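Local atomic coordinates of XAC2610 protein (Xanthomonas axonopodis pv. citri, PDB entry 4QTQ), a protein that binds calcium and probably acts as an immunity protein, inhibiting a peptidoglycan hydrolase linked to the type IV secretion system used in bacterial killing. Residues I99-W110 / P120-D128; K154-S162 / V170-N178. All coordinates share one frame; numbering follows the deposited sequence.

In the fold
Contact 1 (99-110 / 120-128) and contact 2 (154-162 / 170-178) are two antiparallel hairpins that follow one another along the chain, the first closing before the second opens. Their centres lie about 14 Å apart, and each belongs to its own sheet: strands 106-112 and 121-128 to a mixed sheet, strands 157-163 and 168-176 to an antiparallel one. Between the hairpins in sequence runs helix 138-143, whose Leu140 touches Val124 and Leu126 of contact 1 as well as Leu158 and Leu176 of contact 2. The calcium loop of contact 1 also meets contact 2 directly, Asn100 CB lying 3.3 Å from Leu176 CD2, so the metal site borders the junction of the two sheets.

Contact 1 (I99-W110 / P120-D128); sequences INGDGHEDVVVW and PSYSVYLFD. With CA (calcium ion), chain B.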
ATOM      1  N   ILE A  99       6.269   5.092   5.936  1.00 39.26           N
ATOM      2  CA  ILE A  99       6.908   4.141   5.040  1.00 40.59           C
ATOM      3  C   ILE A  99       8.404   4.429   4.968  1.00 42.83           C
ATOM      4  O   ILE A  99       9.213   3.502   4.977  1.00 43.74           O
ATOM      5  CB  ILE A  99       6.256   4.179   3.634  1.00 40.20           C
ATOM      6  CG1 ILE A  99       4.803   3.679   3.731  1.00 39.97           C
ATOM      7  CG2 ILE A  99       7.048   3.339   2.635  1.00 41.20           C
ATOM      8  CD1 ILE A  99       3.980   3.846   2.474  1.00 40.25           C
ATOM      9  N   ASN A 100       8.770   5.706   4.920  1.00 43.80           N
ATOM     10  CA  ASN A 100      10.173   6.074   4.716  1.00 46.77           C
ATOM     11  C   ASN A 100      10.976   6.389   5.988  1.00 48.89           C
ATOM     12  O   ASN A 100      12.103   6.875   5.898  1.00 52.00           O
ATOM     13  CB  ASN A 100      10.293   7.209   3.684  1.00 45.90           C
ATOM     14  CG  ASN A 100       9.593   8.481   4.106  1.00 44.10           C
ATOM     15  OD1 ASN A 100       8.856   8.529   5.095  1.00 42.79           O
ATOM     16  ND2 ASN A 100       9.801   9.520   3.328  1.00 44.11           N
ATOM     17  N   GLY A 101      10.405   6.103   7.156  1.00 48.87           N
ATOM     18  CA  GLY A 101      11.138   6.160   8.422  1.00 50.23           C
ATOM     19  C   GLY A 101      11.564   7.532   8.929  1.00 50.21           C
ATOM     20  O   GLY A 101      12.430   7.628   9.798  1.00 52.73           O
ATOM     21  N   ASP A 102      10.952   8.594   8.424  1.00 48.27           N
ATOM     22  CA  ASP A 102      11.312   9.945   8.848  1.00 48.09           C
ATOM     23  C   ASP A 102      10.482  10.465  10.023  1.00 49.30           C
ATOM     24  O   ASP A 102      10.616  11.618  10.402  1.00 51.16           O
ATOM     25  CB  ASP A 102      11.227  10.920   7.665  1.00 46.93           C
ATOM     26  CG  ASP A 102       9.790  11.201   7.214  1.00 44.63           C
ATOM     27  OD1 ASP A 102       8.848  10.510   7.650  1.00 42.11           O
ATOM     28  OD2 ASP A 102       9.611  12.132   6.410  1.00 43.28           O
ATOM     29  N   GLY A 103       9.620   9.632  10.595  1.00 51.17           N
ATOM     30  CA  GLY A 103       8.843  10.028  11.771  1.00 52.72           C
ATOM     31  C   GLY A 103       7.495  10.677  11.484  1.00 53.05           C
ATOM     32  O   GLY A 103       6.763  11.009  12.420  1.00 54.96           O
ATOM     33  N   HIS A 104       7.164  10.870  10.207  1.00 50.63           N
ATOM     34  CA  HIS A 104       5.848  11.377   9.837  1.00 49.32           C
ATOM     35  C   HIS A 104       5.057  10.367   9.016  1.00 46.69           C
ATOM     36  O   HIS A 104       5.577   9.814   8.045  1.00 44.82           O
ATOM     37  CB  HIS A 104       5.951  12.671   9.048  1.00 50.25           C
ATOM     38  CG  HIS A 104       4.679  13.449   9.058  0.70 51.45           C
ATOM     39  ND1 HIS A 104       3.629  13.163   8.210  0.70 50.98           N
ATOM     40  CD2 HIS A 104       4.258  14.454   9.859  0.70 52.33           C
ATOM     41  CE1 HIS A 104       2.631  13.987   8.464  0.70 51.63           C
ATOM     42  NE2 HIS A 104       2.986  14.777   9.464  0.70 53.65           N
ATOM     43  N   GLU A 105       3.796  10.146   9.389  1.00 43.99           N
ATOM     44  CA  GLU A 105       2.987   9.166   8.699  1.00 41.94           C
ATOM     45  C   GLU A 105       2.766   9.581   7.252  1.00 38.61           C
ATOM     46  O   GLU A 105       2.636  10.769   6.923  1.00 36.87           O
ATOM     47  CB  GLU A 105       1.628   8.944   9.350  1.00 43.26           C
ATOM     48  CG  GLU A 105       1.652   8.048  10.566  1.00 44.93           C
ATOM     49  CD  GLU A 105       1.815   8.844  11.828  1.00 47.31           C
ATOM     50  OE1 GLU A 105       2.347   9.978  11.751  0.70 46.72           O
ATOM     51  OE2 GLU A 105       1.410   8.337  12.894  1.00 49.66           O
ATOM     52  N   ASP A 106       2.761   8.561   6.409  1.00 37.31           N
ATOM     53  CA  ASP A 106       2.415   8.662   5.019  1.00 35.52           C
ATOM     54  C   ASP A 106       1.054   7.989   4.846  1.00 35.47           C
ATOM     55  O   ASP A 106       0.478   7.481   5.808  1.00 36.00           O
ATOM     56  CB  ASP A 106       3.497   7.966   4.204  1.00 35.70           C
ATOM     57  CG  ASP A 106       4.891   8.435   4.592  1.00 36.18           C
ATOM     58  OD1 ASP A 106       5.158   9.659   4.496  1.00 36.21           O
ATOM     59  OD2 ASP A 106       5.719   7.597   5.013  1.00 36.80           O
ATOM     60  N   VAL A 107       0.533   7.979   3.621  1.00 33.84           N
ATOM     61  CA  VAL A 107      -0.819   7.504   3.392  1.00 33.53           C
ATOM     62  C   VAL A 107      -0.863   6.531   2.212  1.00 32.75           C
ATOM     63  O   VAL A 107      -0.223   6.756   1.169  1.00 31.74           O
ATOM     64  CB  VAL A 107      -1.810   8.676   3.174  1.00 33.24           C
ATOM     65  CG1 VAL A 107      -3.228   8.160   2.933  1.00 33.59           C
ATOM     66  CG2 VAL A 107      -1.777   9.614   4.360  1.00 34.16           C
ATOM     67  N   VAL A 108      -1.594   5.442   2.416  1.00 32.65           N
ATOM     68  CA  VAL A 108      -1.761   4.401   1.412  1.00 32.37           C
ATOM     69  C   VAL A 108      -3.251   4.186   1.210  1.00 32.15           C
ATOM     70  O   VAL A 108      -4.006   4.003   2.169  1.00 32.42           O
ATOM     71  CB  VAL A 108      -1.093   3.073   1.839  1.00 33.01           C
ATOM     72  CG1 VAL A 108      -1.316   2.003   0.782  1.00 33.89           C
ATOM     73  CG2 VAL A 108       0.385   3.264   2.108  1.00 33.44           C
ATOM     74  N   VAL A 109      -3.675   4.205  -0.043  1.00 32.01           N
ATOM     75  CA  VAL A 109      -5.081   4.156  -0.373  1.00 32.71           C
ATOM     76  C   VAL A 109      -5.352   2.976  -1.325  1.00 32.29           C
ATOM     77  O   VAL A 109      -4.633   2.785  -2.310  1.00 31.11           O
ATOM     78  CB  VAL A 109      -5.499   5.504  -0.983  1.00 32.66           C
ATOM     79  CG1 VAL A 109      -6.869   5.429  -1.609  1.00 33.82           C
ATOM     80  CG2 VAL A 109      -5.465   6.596   0.090  1.00 33.24           C
ATOM     81  N   TRP A 110      -6.368   2.175  -1.006  1.00 32.29           N
ATOM     82  CA  TRP A 110      -6.780   1.078  -1.878  1.00 31.69           C
ATOM     83  C   TRP A 110      -7.527   1.696  -3.042  1.00 31.08           C
ATOM     84  O   TRP A 110      -8.703   2.045  -2.918  1.00 31.95           O
ATOM     85  CB  TRP A 110      -7.638   0.065  -1.122  1.00 32.46           C
ATOM     86  CG  TRP A 110      -8.195  -1.045  -2.005  1.00 32.62           C
ATOM     87  CD1 TRP A 110      -7.839  -1.332  -3.297  1.00 31.49           C
ATOM     88  CD2 TRP A 110      -9.201  -2.007  -1.648  1.00 33.73           C
ATOM     89  NE1 TRP A 110      -8.585  -2.391  -3.772  1.00 33.21           N
ATOM     90  CE2 TRP A 110      -9.413  -2.836  -2.776  1.00 33.09           C
ATOM     91  CE3 TRP A 110      -9.966  -2.232  -0.491  1.00 34.65           C
ATOM     92  CZ2 TRP A 110     -10.345  -3.863  -2.779  1.00 33.66           C
ATOM     93  CZ3 TRP A 110     -10.892  -3.255  -0.496  1.00 35.33           C
ATOM     94  CH2 TRP A 110     -11.076  -4.061  -1.637  1.00 34.98           C
ATOM     95  N   PRO A 120      -6.149  -6.301  -4.640  1.00 39.24           N
ATOM     96  CA  PRO A 120      -6.003  -4.858  -4.447  1.00 38.95           C
ATOM     97  C   PRO A 120      -4.644  -4.293  -4.872  1.00 36.38           C
ATOM     98  O   PRO A 120      -3.600  -4.914  -4.654  1.00 38.06           O
ATOM     99  CB  PRO A 120      -6.211  -4.670  -2.939  1.00 39.96           C
ATOM    100  CG  PRO A 120      -6.085  -6.036  -2.343  1.00 42.64           C
ATOM    101  CD  PRO A 120      -6.534  -6.991  -3.401  1.00 41.52           C
ATOM    102  N   SER A 121      -4.687  -3.123  -5.493  1.00 35.05           N
ATOM    103  CA  SER A 121      -3.506  -2.306  -5.728  1.00 34.32           C
ATOM    104  C   SER A 121      -3.752  -0.946  -5.116  1.00 32.57           C
ATOM    105  O   SER A 121      -4.903  -0.537  -4.914  1.00 32.24           O
ATOM    106  CB  SER A 121      -3.240  -2.161  -7.218  1.00 35.40           C
ATOM    107  OG  SER A 121      -4.358  -1.586  -7.859  1.00 34.19           O
ATOM    108  N   TYR A 122      -2.660  -0.245  -4.843  1.00 31.91           N
ATOM    109  CA  TYR A 122      -2.664   0.925  -3.974  1.00 31.01           C
ATOM    110  C   TYR A 122      -1.971   2.146  -4.553  1.00 31.04           C
ATOM    111  O   TYR A 122      -1.029   2.036  -5.353  1.00 30.88           O
ATOM    112  CB  TYR A 122      -1.974   0.568  -2.647  1.00 31.73           C
ATOM    113  CG  TYR A 122      -2.641  -0.590  -1.928  1.00 32.72           C
ATOM    114  CD1 TYR A 122      -2.326  -1.906  -2.255  1.00 33.06           C
ATOM    115  CD2 TYR A 122      -3.611  -0.369  -0.954  1.00 32.53           C
ATOM    116  CE1 TYR A 122      -2.940  -2.969  -1.615  1.00 34.35           C
ATOM    117  CE2 TYR A 122      -4.229  -1.429  -0.308  1.00 33.32           C
ATOM    118  CZ  TYR A 122      -3.897  -2.726  -0.648  1.00 34.21           C
ATOM    119  OH  TYR A 122      -4.506  -3.791  -0.016  1.00 35.27           O
ATOM    120  N   SER A 123      -2.440   3.309  -4.098  1.00 30.60           N
ATOM    121  CA  SER A 123      -1.815   4.578  -4.348  1.00 30.46           C
ATOM    122  C   SER A 123      -1.106   4.939  -3.057  1.00 30.84           C
ATOM    123  O   SER A 123      -1.721   4.943  -1.988  1.00 30.09           O
ATOM    124  CB  SER A 123      -2.853   5.652  -4.713  1.00 30.40           C
ATOM    125  OG  SER A 123      -3.514   5.364  -5.948  1.00 30.90           O
ATOM    126  N   VAL A 124       0.190   5.231  -3.169  1.00 31.49           N
ATOM    127  CA  VAL A 124       1.032   5.580  -2.030  1.00 32.84           C
ATOM    128  C   VAL A 124       1.399   7.063  -2.101  1.00 32.82           C
ATOM    129  O   VAL A 124       1.829   7.557  -3.150  1.00 32.27           O
ATOM    130  CB  VAL A 124       2.292   4.687  -1.998  1.00 33.21           C
ATOM    131  CG1 VAL A 124       3.215   5.070  -0.857  1.00 34.33           C
ATOM    132  CG2 VAL A 124       1.884   3.229  -1.882  1.00 33.97           C
ATOM    133  N   TYR A 125       1.206   7.761  -0.980  1.00 33.01           N
ATOM    134  CA  TYR A 125       1.546   9.179  -0.835  1.00 32.33           C
ATOM    135  C   TYR A 125       2.485   9.395   0.362  1.00 32.58           C
ATOM    136  O   TYR A 125       2.117   9.110   1.517  1.00 31.68           O
ATOM    137  CB  TYR A 125       0.287  10.034  -0.629  1.00 33.11           C
ATOM    138  CG  TYR A 125      -0.831   9.795  -1.633  1.00 33.15           C
ATOM    139  CD1 TYR A 125      -1.629   8.664  -1.548  1.00 33.96           C
ATOM    140  CD2 TYR A 125      -1.090  10.701  -2.655  1.00 34.15           C
ATOM    141  CE1 TYR A 125      -2.647   8.426  -2.456  1.00 34.25           C
ATOM    142  CE2 TYR A 125      -2.109  10.478  -3.579  1.00 34.23           C
ATOM    143  CZ  TYR A 125      -2.881   9.328  -3.471  1.00 34.43           C
ATOM    144  OH  TYR A 125      -3.903   9.075  -4.336  1.00 33.91           O
ATOM    145  N   LEU A 126       3.690   9.899   0.088  1.00 32.66           N
ATOM    146  CA  LEU A 126       4.642  10.229   1.148  1.00 33.95           C
ATOM    147  C   LEU A 126       4.464  11.678   1.597  1.00 34.46           C
ATOM    148  O   LEU A 126       4.299  12.586   0.778  1.00 33.75           O
ATOM    149  CB  LEU A 126       6.081   9.997   0.675  1.00 34.35           C
ATOM    150  CG  LEU A 126       6.478   8.570   0.298  1.00 34.57           C
ATOM    151  CD1 LEU A 126       7.954   8.540  -0.045  1.00 35.52           C
ATOM    152  CD2 LEU A 126       6.184   7.589   1.425  1.00 35.14           C
ATOM    153  N   PHE A 127       4.506  11.899   2.904  1.00 37.24           N
ATOM    154  CA  PHE A 127       4.493  13.247   3.405  1.00 39.21           C
ATOM    155  C   PHE A 127       5.816  13.917   3.043  1.00 42.65           C
ATOM    156  O   PHE A 127       6.886  13.405   3.358  1.00 41.37           O
ATOM    157  CB  PHE A 127       4.293  13.284   4.920  1.00 39.43           C
ATOM    158  CG  PHE A 127       4.052  14.658   5.442  1.00 41.12           C
ATOM    159  CD1 PHE A 127       2.838  15.290   5.214  1.00 41.14           C
ATOM    160  CD2 PHE A 127       5.043  15.339   6.137  1.00 43.77           C
ATOM    161  CE1 PHE A 127       2.614  16.571   5.677  1.00 43.94           C
ATOM    162  CE2 PHE A 127       4.822  16.620   6.610  1.00 46.76           C
ATOM    163  CZ  PHE A 127       3.603  17.234   6.389  1.00 46.66           C
ATOM    164  N   ASP A 128       5.728  15.040   2.343  1.00 46.48           N
ATOM    165  CA  ASP A 128       6.907  15.774   1.930  1.00 51.93           C
ATOM    166  C   ASP A 128       7.061  16.924   2.907  1.00 54.65           C
ATOM    167  O   ASP A 128       6.303  17.891   2.858  1.00 56.01           O
ATOM    168  CB  ASP A 128       6.742  16.272   0.496  1.00 54.87           C
ATOM    169  CG  ASP A 128       8.053  16.694  -0.133  1.00 60.53           C
ATOM    170  OD1 ASP A 128       8.702  17.622   0.396  1.00 64.45           O
ATOM    171  OD2 ASP A 128       8.427  16.094  -1.163  1.00 62.41           O
TER
HETATM  172 CA    CA B 301       7.047   9.490   6.233  1.00 41.14          CA
HETATM  173  O   HOH W   1       7.386  11.506   5.158  1.00 36.24           O
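His104 and Phe127 stack face to face where the calcium loop meets the second strand, their planes only 20° apart and their centroids 3.7 Å from each other. The imidazole CE1 sits over the middle of the phenyl ring, whereas Phe127 CD2 lies nearer the rim of the imidazole. Both rings swing anti to their backbone nitrogens (chi1 -160° and -171°), which brings them together, and ND1 of His104 donates to the carbonyl of Glu105, fixing the ring's rotation.

Beside this stack, Asp106 grips the calcium with both carboxylate oxygens. Asp106 OD1 also accepts from Phe127 N at 2.8 Å, on its anti side and somewhat out of the carboxylate plane, and OD2 takes the Ile99 amide with its anti lone pair; a short, two-oxygen side chain suits this double duty. Asn100, Asp102, the His104 carbonyl and Asp98 bind the ion too, and a water on the metal donates to both Asp102 OD2 and Phe127 O, tying the second strand to the site. Asp102 OD1 accepts from His104 N in an Asx turn, and Gly101 and Gly103 accommodate the positive phi angles of this DxNxDxHxD loop, which resembles an EF-hand loop.

Leu126 CD2 lies 3.5 Å from Asp106 CG, shielding the carboxylate, while Ile99 CD1 and Val124 CG1 meet tip to tip at 3.6 Å. Branched valines suit the extended strand, paired through Val107-Tyr125 and Val109-Ser123. At the far end Pro120 CB lies over the Trp110 indole, 3.7 Å from the centroid of its five-membered ring, a CH-pi contact.

Strands 94-97 and 133-136 flank the hairpin; helix 138-143 covers the Val124 and Leu126 side, and Leu65 of strand 63-65 packs on Val107 and Tyr125.

Contact 2 (K154-S162 / V170-N178); sequences KGNMLTSTS and VFDTYELKN
Leu158 and Tyr174 form a hydrogen-bonded pair on the better-buried face, their CB atoms 4.1 Å apart, with Leu158 N to Tyr174 O and Tyr174 N to Leu158 O both 2.8 Å. Leu158 O also lies in-plane at the edge of the tyrosine ring. Leu158 CD1 reaches Leu176 CB at 4.3 Å, and on this face, where apolar side chains are at home, Ile143 of helix 138-143 presses on Ser160 and Tyr174. Farther along, a salt bridge to Arg186 meets the charge of buried Asp172.

The other face is less buried and more open to solvent. Thr161 and Phe171 run side by side, Thr161 CG2 3.7 Å from Phe171 CD1. Thr159 and Thr173 lie alongside likewise, their branched CB atoms suiting strand geometry. Met157, bent at chi2 (-61°), lays its CE methyl across the Glu175 chain, Met157 CE 3.9 Å from Glu175 CG. Within the turn, the Asn156 amide makes only a weak bond to Glu175 OE2, the two planes nearly perpendicular at 83°.

A type II' turn from Lys154 to Met157, where Gly155 takes a positive phi that glycine reaches without strain, leads from strand 152-154 into this antiparallel meander, consistent with resemblance to a beta-propeller fragment.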
ATOM      1  N   LYS A 154      10.549  -2.842   6.652  1.00 49.15           N
ATOM      2  CA  LYS A 154      11.517  -3.189   7.705  1.00 53.85           C
ATOM      3  C   LYS A 154      12.732  -2.285   7.532  1.00 51.03           C
ATOM      4  O   LYS A 154      13.522  -2.481   6.617  1.00 49.28           O
ATOM      5  CB  LYS A 154      11.939  -4.658   7.573  1.00 58.74           C
ATOM      6  CG  LYS A 154      12.932  -5.141   8.626  1.00 66.49           C
ATOM      7  CD  LYS A 154      13.736  -6.343   8.138  1.00 70.85           C
ATOM      8  CE  LYS A 154      14.841  -6.721   9.114  1.00 76.81           C
ATOM      9  NZ  LYS A 154      14.300  -7.132  10.439  1.00 80.57           N
ATOM     10  N   GLY A 155      12.878  -1.295   8.403  1.00 50.72           N
ATOM     11  CA  GLY A 155      13.917  -0.275   8.230  1.00 49.14           C
ATOM     12  C   GLY A 155      13.726   0.453   6.914  1.00 46.95           C
ATOM     13  O   GLY A 155      12.619   0.906   6.612  1.00 43.38           O
ATOM     14  N   ASN A 156      14.789   0.531   6.113  1.00 48.59           N
ATOM     15  CA  ASN A 156      14.692   1.107   4.769  1.00 49.33           C
ATOM     16  C   ASN A 156      14.462   0.049   3.675  1.00 47.60           C
ATOM     17  O   ASN A 156      14.625   0.334   2.483  1.00 47.38           O
ATOM     18  CB  ASN A 156      15.915   1.985   4.460  1.00 53.43           C
ATOM     19  CG  ASN A 156      17.176   1.180   4.191  1.00 58.90           C
ATOM     20  OD1 ASN A 156      17.337   0.059   4.687  1.00 62.72           O
ATOM     21  ND2 ASN A 156      18.085   1.755   3.407  1.00 61.67           N
ATOM     22  N   MET A 157      14.066  -1.158   4.087  1.00 46.27           N
ATOM     23  CA  MET A 157      13.793  -2.263   3.161  1.00 46.13           C
ATOM     24  C   MET A 157      12.297  -2.560   3.062  1.00 43.50           C
ATOM     25  O   MET A 157      11.601  -2.650   4.073  1.00 40.96           O
ATOM     26  CB  MET A 157      14.533  -3.534   3.601  1.00 48.67           C
ATOM     27  CG  MET A 157      16.051  -3.410   3.589  1.00 51.68           C
ATOM     28  SD  MET A 157      16.689  -3.062   1.937  1.00 53.59           S
ATOM     29  CE  MET A 157      18.351  -2.491   2.313  1.00 58.01           C
ATOM     30  N   LEU A 158      11.828  -2.719   1.829  1.00 41.47           N
ATOM     31  CA  LEU A 158      10.445  -3.034   1.537  1.00 41.15           C
ATOM     32  C   LEU A 158      10.382  -4.397   0.837  1.00 41.17           C
ATOM     33  O   LEU A 158      11.103  -4.636  -0.129  1.00 39.42           O
ATOM     34  CB  LEU A 158       9.840  -1.959   0.626  1.00 42.78           C
ATOM     35  CG  LEU A 158       9.292  -0.689   1.293  1.00 46.27           C
ATOM     36  CD1 LEU A 158      10.314   0.011   2.186  1.00 47.84           C
ATOM     37  CD2 LEU A 158       8.777   0.274   0.238  1.00 47.85           C
ATOM     38  N   THR A 159       9.521  -5.284   1.319  1.00 39.26           N
ATOM     39  CA  THR A 159       9.362  -6.596   0.696  1.00 40.38           C
ATOM     40  C   THR A 159       7.968  -6.777   0.096  1.00 38.24           C
ATOM     41  O   THR A 159       6.979  -6.284   0.626  1.00 37.13           O
ATOM     42  CB  THR A 159       9.647  -7.733   1.695  1.00 42.72           C
ATOM     43  OG1 THR A 159       8.939  -7.480   2.910  1.00 44.79           O
ATOM     44  CG2 THR A 159      11.130  -7.819   2.005  1.00 44.32           C
ATOM     45  N   SER A 160       7.917  -7.487  -1.025  1.00 39.09           N
ATOM     46  CA  SER A 160       6.685  -7.716  -1.780  1.00 38.99           C
ATOM     47  C   SER A 160       6.804  -9.081  -2.453  1.00 39.91           C
ATOM     48  O   SER A 160       7.904  -9.491  -2.835  1.00 41.12           O
ATOM     49  CB  SER A 160       6.509  -6.623  -2.837  1.00 39.34           C
ATOM     50  OG  SER A 160       5.198  -6.612  -3.389  1.00 42.25           O
ATOM     51  N   THR A 161       5.693  -9.800  -2.566  1.00 39.83           N
ATOM     52  CA  THR A 161       5.705 -11.102  -3.220  1.00 42.59           C
ATOM     53  C   THR A 161       4.826 -11.093  -4.462  1.00 41.91           C
ATOM     54  O   THR A 161       3.796 -10.416  -4.518  1.00 42.32           O
ATOM     55  CB  THR A 161       5.253 -12.252  -2.288  1.00 43.89           C
ATOM     56  OG1 THR A 161       3.849 -12.172  -2.065  1.00 45.28           O
ATOM     57  CG2 THR A 161       5.955 -12.187  -0.960  1.00 46.32           C
ATOM     58  N   SER A 162       5.247 -11.859  -5.453  1.00 44.94           N
ATOM     59  CA  SER A 162       4.469 -12.061  -6.652  1.00 47.52           C
ATOM     60  C   SER A 162       4.581 -13.534  -7.069  1.00 47.75           C
ATOM     61  O   SER A 162       5.065 -14.371  -6.296  1.00 45.88           O
ATOM     62  CB  SER A 162       4.959 -11.113  -7.746  1.00 48.93           C
ATOM     63  OG  SER A 162       3.915 -10.876  -8.677  1.00 54.74           O
ATOM     64  N   VAL A 170       7.753 -15.213  -6.360  1.00 44.22           N
ATOM     65  CA  VAL A 170       8.787 -14.193  -6.521  1.00 43.75           C
ATOM     66  C   VAL A 170       8.803 -13.335  -5.265  1.00 42.66           C
ATOM     67  O   VAL A 170       7.747 -12.892  -4.801  1.00 44.30           O
ATOM     68  CB  VAL A 170       8.548 -13.325  -7.762  1.00 43.70           C
ATOM     69  CG1 VAL A 170       9.661 -12.285  -7.908  1.00 43.17           C
ATOM     70  CG2 VAL A 170       8.445 -14.207  -9.000  1.00 43.97           C
ATOM     71  N   PHE A 171       9.994 -13.152  -4.701  1.00 40.99           N
ATOM     72  CA  PHE A 171      10.163 -12.403  -3.467  1.00 41.88           C
ATOM     73  C   PHE A 171      11.079 -11.229  -3.765  1.00 40.30           C
ATOM     74  O   PHE A 171      12.256 -11.411  -4.031  1.00 38.86           O
ATOM     75  CB  PHE A 171      10.749 -13.281  -2.357  1.00 43.78           C
ATOM     76  CG  PHE A 171       9.940 -14.517  -2.066  1.00 47.12           C
ATOM     77  CD1 PHE A 171       8.860 -14.468  -1.205  1.00 49.10           C
ATOM     78  CD2 PHE A 171      10.264 -15.736  -2.658  1.00 47.32           C
ATOM     79  CE1 PHE A 171       8.112 -15.605  -0.942  1.00 51.22           C
ATOM     80  CE2 PHE A 171       9.522 -16.868  -2.395  1.00 48.76           C
ATOM     81  CZ  PHE A 171       8.447 -16.807  -1.534  1.00 49.78           C
ATOM     82  N   ASP A 172      10.509 -10.032  -3.738  1.00 41.24           N
ATOM     83  CA  ASP A 172      11.221  -8.803  -4.087  1.00 41.40           C
ATOM     84  C   ASP A 172      11.605  -8.014  -2.850  1.00 41.02           C
ATOM     85  O   ASP A 172      10.831  -7.921  -1.898  1.00 42.51           O
ATOM     86  CB  ASP A 172      10.353  -7.931  -4.997  1.00 40.12           C
ATOM     87  CG  ASP A 172      10.335  -8.424  -6.415  1.00 41.43           C
ATOM     88  OD1 ASP A 172      11.200  -9.231  -6.784  1.00 42.18           O
ATOM     89  OD2 ASP A 172       9.469  -7.991  -7.189  1.00 45.21           O
ATOM     90  N   THR A 173      12.807  -7.453  -2.877  1.00 39.47           N
ATOM     91  CA  THR A 173      13.269  -6.559  -1.830  1.00 39.18           C
ATOM     92  C   THR A 173      13.692  -5.247  -2.494  1.00 38.65           C
ATOM     93  O   THR A 173      14.462  -5.244  -3.472  1.00 36.89           O
ATOM     94  CB  THR A 173      14.423  -7.170  -1.003  1.00 40.61           C
ATOM     95  OG1 THR A 173      13.952  -8.339  -0.307  1.00 43.48           O
ATOM     96  CG2 THR A 173      14.967  -6.166   0.013  1.00 41.00           C
ATOM     97  N   TYR A 174      13.141  -4.152  -1.973  1.00 36.91           N
ATOM     98  CA  TYR A 174      13.421  -2.809  -2.450  1.00 37.71           C
ATOM     99  C   TYR A 174      14.110  -2.068  -1.328  1.00 38.57           C
ATOM    100  O   TYR A 174      13.759  -2.243  -0.154  1.00 37.30           O
ATOM    101  CB  TYR A 174      12.127  -2.057  -2.793  1.00 38.53           C
ATOM    102  CG  TYR A 174      11.388  -2.619  -3.975  1.00 37.98           C
ATOM    103  CD1 TYR A 174      10.580  -3.750  -3.846  1.00 38.66           C
ATOM    104  CD2 TYR A 174      11.499  -2.021  -5.225  1.00 37.90           C
ATOM    105  CE1 TYR A 174       9.902  -4.273  -4.941  1.00 38.59           C
ATOM    106  CE2 TYR A 174      10.824  -2.522  -6.319  1.00 38.54           C
ATOM    107  CZ  TYR A 174      10.036  -3.648  -6.179  1.00 38.53           C
ATOM    108  OH  TYR A 174       9.390  -4.141  -7.276  1.00 39.07           O
ATOM    109  N   GLU A 175      15.086  -1.237  -1.687  1.00 39.16           N
ATOM    110  CA  GLU A 175      15.663  -0.289  -0.735  1.00 40.66           C
ATOM    111  C   GLU A 175      15.034   1.049  -1.043  1.00 42.93           C
ATOM    112  O   GLU A 175      14.941   1.442  -2.216  1.00 41.78           O
ATOM    113  CB  GLU A 175      17.179  -0.219  -0.872  1.00 39.48           C
ATOM    114  CG  GLU A 175      17.845   0.729   0.113  1.00 40.72           C
ATOM    115  CD  GLU A 175      19.358   0.665   0.072  1.00 41.22           C
ATOM    116  OE1 GLU A 175      19.915   0.009  -0.823  1.00 40.78           O
ATOM    117  OE2 GLU A 175      20.006   1.288   0.936  1.00 44.51           O
ATOM    118  N   LEU A 176      14.587   1.742  -0.001  1.00 44.63           N
ATOM    119  CA  LEU A 176      13.992   3.051  -0.167  1.00 48.88           C
ATOM    120  C   LEU A 176      14.972   4.090   0.334  1.00 54.25           C
ATOM    121  O   LEU A 176      15.325   4.085   1.513  1.00 55.18           O
ATOM    122  CB  LEU A 176      12.684   3.166   0.607  1.00 52.83           C
ATOM    123  CG  LEU A 176      11.953   4.505   0.383  1.00 56.44           C
ATOM    124  CD1 LEU A 176      11.181   4.516  -0.932  1.00 57.85           C
ATOM    125  CD2 LEU A 176      11.019   4.782   1.538  1.00 58.25           C
ATOM    126  N   LYS A 177      15.416   4.961  -0.571  1.00 57.10           N
ATOM    127  CA  LYS A 177      16.270   6.097  -0.217  1.00 62.33           C
ATOM    128  C   LYS A 177      15.694   7.350  -0.847  1.00 64.40           C
ATOM    129  O   LYS A 177      15.599   7.440  -2.074  1.00 60.43           O
ATOM    130  CB  LYS A 177      17.709   5.886  -0.704  1.00 64.45           C
ATOM    131  CG  LYS A 177      18.341   4.596  -0.206  1.00 64.42           C
ATOM    132  CD  LYS A 177      19.805   4.477  -0.600  1.00 66.88           C
ATOM    133  CE  LYS A 177      20.705   5.314   0.296  1.00 69.79           C
ATOM    134  NZ  LYS A 177      21.978   4.588   0.556  1.00 72.15           N
ATOM    135  N   ASN A 178      15.302   8.298   0.006  1.00 68.44           N
ATOM    136  CA  ASN A 178      14.822   9.612  -0.420  1.00 70.20           C
ATOM    137  C   ASN A 178      13.669   9.543  -1.420  1.00 68.35           C
ATOM    138  O   ASN A 178      13.843   9.829  -2.611  1.00 68.47           O
ATOM    139  CB  ASN A 178      15.975  10.445  -0.989  1.00 72.46           C
ATOM    140  CG  ASN A 178      17.006  10.788   0.059  1.00 75.79           C
ATOM    141  OD1 ASN A 178      16.688  11.389   1.087  1.00 75.27           O
ATOM    142  ND2 ASN A 178      18.250  10.400  -0.191  1.00 77.09           N
TER